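Local coordinates for vacuolar-sorting protein BRO1 (Saccharomyces cerevisiae, PDB 1ZB1) that helps sort cargo proteins into the intralumenal vesicles of multivesicular bodies and recruits the DOA4 deubiquitinase to endosomes, here represented by its Bro1 domain, at residues Y145-S148 with I149-T153; K20-W23 with K24-L27. All blocks are in the same frame, centred on the assembly; numbering follows the deposited sequence.

Contact 1: residues Y145-S148 with I149-T153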
loop_
_atom_site.group_PDB
_atom_site.type_symbol
_atom_site.label_atom_id
_atom_site.label_comp_id
_atom_site.label_asym_id
_atom_site.label_seq_id
_atom_site.Cartn_x
_atom_site.Cartn_y
_atom_site.Cartn_z
ATOM N N TYR A 145 -11.741 3.372 -11.058
ATOM C CA TYR A 145 -10.632 2.709 -10.373
ATOM C C TYR A 145 -9.259 3.037 -10.945
ATOM O O TYR A 145 -8.246 2.785 -10.302
ATOM C CB TYR A 145 -10.835 1.188 -10.382
ATOM C CG TYR A 145 -11.994 0.718 -9.528
ATOM C CD1 TYR A 145 -12.620 -0.500 -9.781
ATOM C CD2 TYR A 145 -12.464 1.489 -8.465
ATOM C CE1 TYR A 145 -13.692 -0.939 -8.999
ATOM C CE2 TYR A 145 -13.532 1.059 -7.677
ATOM C CZ TYR A 145 -14.139 -0.154 -7.952
ATOM O OH TYR A 145 -15.195 -0.580 -7.182
ATOM N N LYS A 146 -9.226 3.601 -12.150
ATOM C CA LYS A 146 -7.963 3.951 -12.796
ATOM C C LYS A 146 -7.013 4.740 -11.879
ATOM O O LYS A 146 -5.856 4.347 -11.676
ATOM C CB LYS A 146 -8.240 4.758 -14.070
ATOM C CG LYS A 146 -6.993 5.275 -14.770
ATOM C CD LYS A 146 -7.339 6.194 -15.941
ATOM C CE LYS A 146 -7.903 5.426 -17.131
ATOM N NZ LYS A 146 -9.169 4.700 -16.829
ATOM N N ASN A 147 -7.505 5.847 -11.334
ATOM C CA ASN A 147 -6.699 6.695 -10.458
ATOM C C ASN A 147 -6.310 5.991 -9.157
ATOM O O ASN A 147 -5.165 6.075 -8.712
ATOM C CB ASN A 147 -7.461 7.978 -10.120
ATOM C CG ASN A 147 -6.681 8.883 -9.186
ATOM O OD1 ASN A 147 -5.847 9.676 -9.626
ATOM N ND2 ASN A 147 -6.929 8.751 -7.885
ATOM N N SER A 148 -7.273 5.315 -8.544
ATOM C CA SER A 148 -7.024 4.606 -7.294
ATOM C C SER A 148 -5.972 3.519 -7.460
ATOM O O SER A 148 -5.153 3.303 -6.571
ATOM C CB SER A 148 -8.322 3.991 -6.772
ATOM O OG SER A 148 -9.248 5.009 -6.447
ATOM N N ILE A 149 -6.001 2.828 -8.598
ATOM C CA ILE A 149 -5.031 1.770 -8.862
ATOM C C ILE A 149 -3.632 2.379 -8.974
ATOM O O ILE A 149 -2.667 1.878 -8.378
ATOM C CB ILE A 149 -5.378 1.006 -10.177
ATOM C CG1 ILE A 149 -6.627 0.147 -9.958
ATOM C CG2 ILE A 149 -4.202 0.127 -10.610
ATOM C CD1 ILE A 149 -7.080 -0.619 -11.190
ATOM N N ALA A 150 -3.533 3.467 -9.732
ATOM C CA ALA A 150 -2.260 4.154 -9.934
ATOM C C ALA A 150 -1.650 4.654 -8.620
ATOM O O ALA A 150 -0.438 4.587 -8.429
ATOM C CB ALA A 150 -2.451 5.320 -10.899
ATOM N N ASN A 151 -2.490 5.162 -7.723
ATOM C CA ASN A 151 -2.002 5.666 -6.445
ATOM C C ASN A 151 -1.623 4.549 -5.466
ATOM O O ASN A 151 -0.667 4.688 -4.704
ATOM C CB ASN A 151 -3.029 6.630 -5.837
ATOM C CG ASN A 151 -2.898 8.044 -6.403
ATOM O OD1 ASN A 151 -1.960 8.771 -6.069
ATOM N ND2 ASN A 151 -3.825 8.427 -7.281
ATOM N N LEU A 152 -2.358 3.443 -5.484
ATOM C CA LEU A 152 -2.016 2.318 -4.612
ATOM C C LEU A 152 -0.705 1.702 -5.108
ATOM O O LEU A 152 0.093 1.182 -4.325
ATOM C CB LEU A 152 -3.129 1.267 -4.623
ATOM C CG LEU A 152 -4.382 1.616 -3.807
ATOM C CD1 LEU A 152 -5.490 0.624 -4.110
ATOM C CD2 LEU A 152 -4.047 1.598 -2.313
ATOM N N THR A 153 -0.484 1.769 -6.418
ATOM C CA THR A 153 0.734 1.236 -7.007
ATOM C C THR A 153 1.927 2.055 -6.513
ATOM O O THR A 153 2.974 1.494 -6.172
ATOM C CB THR A 153 0.660 1.271 -8.561
ATOM O OG1 THR A 153 -0.339 0.340 -9.004
ATOM C CG2 THR A 153 2.005 0.894 -9.183
HETATM O O HOH W 1 -3.924 11.222 -8.436
#
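Y145-S148 runs straight into I149-T153 as the first turns of the alpha helix 146-165 of the Bro1 domain, and four consecutive i to i+4 backbone bonds join the two segments. The N-cap residue Y145 supplies the first acceptor: its O takes I149 N at 2.8 Å, and the same four-residue step pairs K146 O with A150 N, N147 O with N151 N and S148 O with L152 N. Y145 itself has a positive phi, whereas every residue from K146 to T153 has helical backbone angles.

The side chain of N151 adds a second bond to one of these carbonyls. With CG placed beside its own backbone N (chi1 -83°), its amide folds back toward the preceding turn, and ND2 reaches N147 O at 3.1 Å from above the carbonyl plane, 49° out of it. N147 O is therefore gripped twice by one residue, through the main-chain N-H and the amide. The N147 side chain crosses that of N151 with the amide planes 54° apart, and a water links them, donating to N147 OD1 and accepting from N151 ND2.

I149 brings CG1 to 3.1 Å from Y145 O, on the oxygen side of that carbonyl, and its CD1 meets Y145 CB at 4.2 Å, an apolar touch beside the first backbone bond. S148 turns its hydroxyl to A137 O of helix 118-139, while L193 of helix 176-198 packs on S148, I149 and L152, so this helix start packs against both helices. At T153 the hydroxyl repeats the double grip: OG1 and the backbone N approach I149 O from opposite faces of its plane, with OG1 at 2.9 Å.

Contact 2: residues K20-W23 with K24-L27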
loop_
_atom_site.group_PDB
_atom_site.type_symbol
_atom_site.label_atom_id
_atom_site.label_comp_id
_atom_site.label_asym_id
_atom_site.label_seq_id
_atom_site.Cartn_x
_atom_site.Cartn_y
_atom_site.Cartn_z
ATOM N N LYS A 20 6.418 20.364 15.913
ATOM C CA LYS A 20 6.816 21.523 15.132
ATOM C C LYS A 20 8.322 21.733 15.306
ATOM O O LYS A 20 8.828 21.778 16.425
ATOM C CB LYS A 20 6.028 22.750 15.601
ATOM C CG LYS A 20 6.676 24.094 15.302
ATOM C CD LYS A 20 6.913 24.324 13.824
ATOM C CE LYS A 20 7.606 25.675 13.618
ATOM N NZ LYS A 20 8.003 25.924 12.215
ATOM N N LEU A 21 9.036 21.836 14.192
ATOM C CA LEU A 21 10.482 22.040 14.222
ATOM C C LEU A 21 10.778 23.451 13.716
ATOM O O LEU A 21 10.225 23.878 12.702
ATOM C CB LEU A 21 11.161 21.016 13.312
ATOM C CG LEU A 21 12.687 20.924 13.267
ATOM C CD1 LEU A 21 13.194 20.168 14.493
ATOM C CD2 LEU A 21 13.107 20.181 12.000
ATOM N N ASP A 22 11.643 24.179 14.411
ATOM C CA ASP A 22 11.973 25.535 13.976
ATOM C C ASP A 22 13.268 25.540 13.171
ATOM O O ASP A 22 14.357 25.628 13.738
ATOM C CB ASP A 22 12.104 26.469 15.187
ATOM C CG ASP A 22 12.316 27.922 14.784
ATOM O OD1 ASP A 22 12.196 28.809 15.653
ATOM O OD2 ASP A 22 12.605 28.180 13.598
ATOM N N TRP A 23 13.145 25.443 11.847
ATOM C CA TRP A 23 14.318 25.440 10.982
ATOM C C TRP A 23 15.087 26.764 11.062
ATOM O O TRP A 23 16.307 26.771 10.959
ATOM C CB TRP A 23 13.929 25.168 9.520
ATOM C CG TRP A 23 14.016 23.716 9.110
ATOM C CD1 TRP A 23 12.976 22.859 8.892
ATOM C CD2 TRP A 23 15.212 22.968 8.850
ATOM N NE1 TRP A 23 13.448 21.620 8.506
ATOM C CE2 TRP A 23 14.816 21.661 8.473
ATOM C CE3 TRP A 23 16.578 23.275 8.896
ATOM C CZ2 TRP A 23 15.740 20.661 8.144
ATOM C CZ3 TRP A 23 17.499 22.275 8.566
ATOM C CH2 TRP A 23 17.071 20.987 8.196
ATOM N N LYS A 24 14.374 27.876 11.233
ATOM C CA LYS A 24 15.028 29.181 11.326
ATOM C C LYS A 24 15.949 29.232 12.544
ATOM O O LYS A 24 17.141 29.508 12.424
ATOM C CB LYS A 24 13.983 30.301 11.406
ATOM C CG LYS A 24 13.075 30.375 10.188
ATOM C CD LYS A 24 11.962 31.407 10.352
ATOM C CE LYS A 24 12.500 32.825 10.302
ATOM N NZ LYS A 24 11.412 33.843 10.418
ATOM N N LYS A 25 15.395 28.955 13.716
ATOM C CA LYS A 25 16.184 28.965 14.944
ATOM C C LYS A 25 17.277 27.898 14.916
ATOM O O LYS A 25 18.411 28.149 15.323
ATOM C CB LYS A 25 15.274 28.735 16.154
ATOM C CG LYS A 25 16.014 28.631 17.480
ATOM C CD LYS A 25 15.047 28.373 18.628
ATOM C CE LYS A 25 15.786 28.143 19.939
ATOM N NZ LYS A 25 14.862 27.808 21.059
ATOM N N GLY A 26 16.930 26.711 14.429
ATOM C CA GLY A 26 17.888 25.618 14.376
ATOM C C GLY A 26 19.063 25.853 13.451
ATOM O O GLY A 26 20.197 25.497 13.768
ATOM N N LEU A 27 18.801 26.464 12.302
ATOM C CA LEU A 27 19.857 26.725 11.337
ATOM C C LEU A 27 20.717 27.917 11.751
ATOM O O LEU A 27 21.938 27.892 11.601
ATOM C CB LEU A 27 19.246 26.962 9.953
ATOM C CG LEU A 27 20.145 26.719 8.744
ATOM C CD1 LEU A 27 20.928 25.423 8.922
ATOM C CD2 LEU A 27 19.285 26.659 7.486
#
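Where K20-W23 passes into K24-L27, the backbone changes from extended at D22 to helical at W23, and two i to i+4 bonds then tie the segments: G26 N to D22 O at 2.9 Å and L27 N to W23 O at 2.8 Å.

The side chain of D22 supplies the remaining link. Its carboxylate is carried forward over the first turn because CG stands opposite the backbone N and next to the carbonyl carbon (chi1 -174°). From there OD2 accepts from K25 N at 2.9 Å, in a bond that is nearly straight at hydrogen (171°) yet meets the oxygen from well above the carboxylate plane. K24 N lies 3.0 Å from the same OD2. This is a classical aspartate N-cap of helix 23-34: an acceptor three residues back serves an amide in the first turn, and the negative charge sits where the helix dipole probably favours it.

The aliphatic part of K25 lies on the same side of the carboxylate as the bonded N-H, with CB 3.1 Å from D22 OD1 and the two side chains crossing at about a right angle. Neither lysine forms a salt bridge with the cap, since the ammonium groups are carried away from it: K25 NZ remains 6.1 Å from D22 OD1. D53 of helix 46-58 holds the entry to the helix, accepting from W23 N and pairing with K20 NZ. W23 points its indole into the fold, where NE1 bonds to Y75 OH and L21 CD2 rests 3.7 Å above one ring face, offset toward the rim. L27 CB lies against W23 O, and the leucine side chain packs on L367 and I371 of helix 349-371.

Contact 2 comes first along the chain, at the start of helix 23-34, and contact 1 follows at the start of helix 146-165. Their centres lie about 36 Å apart and their nearest atoms about 25 Å apart, so neither touches the other, although both belong to the one Bro1 domain. Contact 1 sits about 11 Å from the centre of the chain, against helices 118-139 and 176-198; contact 2 lies about 32 Å from it, beside helix 46-58 and the C-terminal helix 349-371. The pair thus samples two helix beginnings in an elongated, mainly helical domain: one in its middle, the other toward an end, where early and late parts of the chain meet.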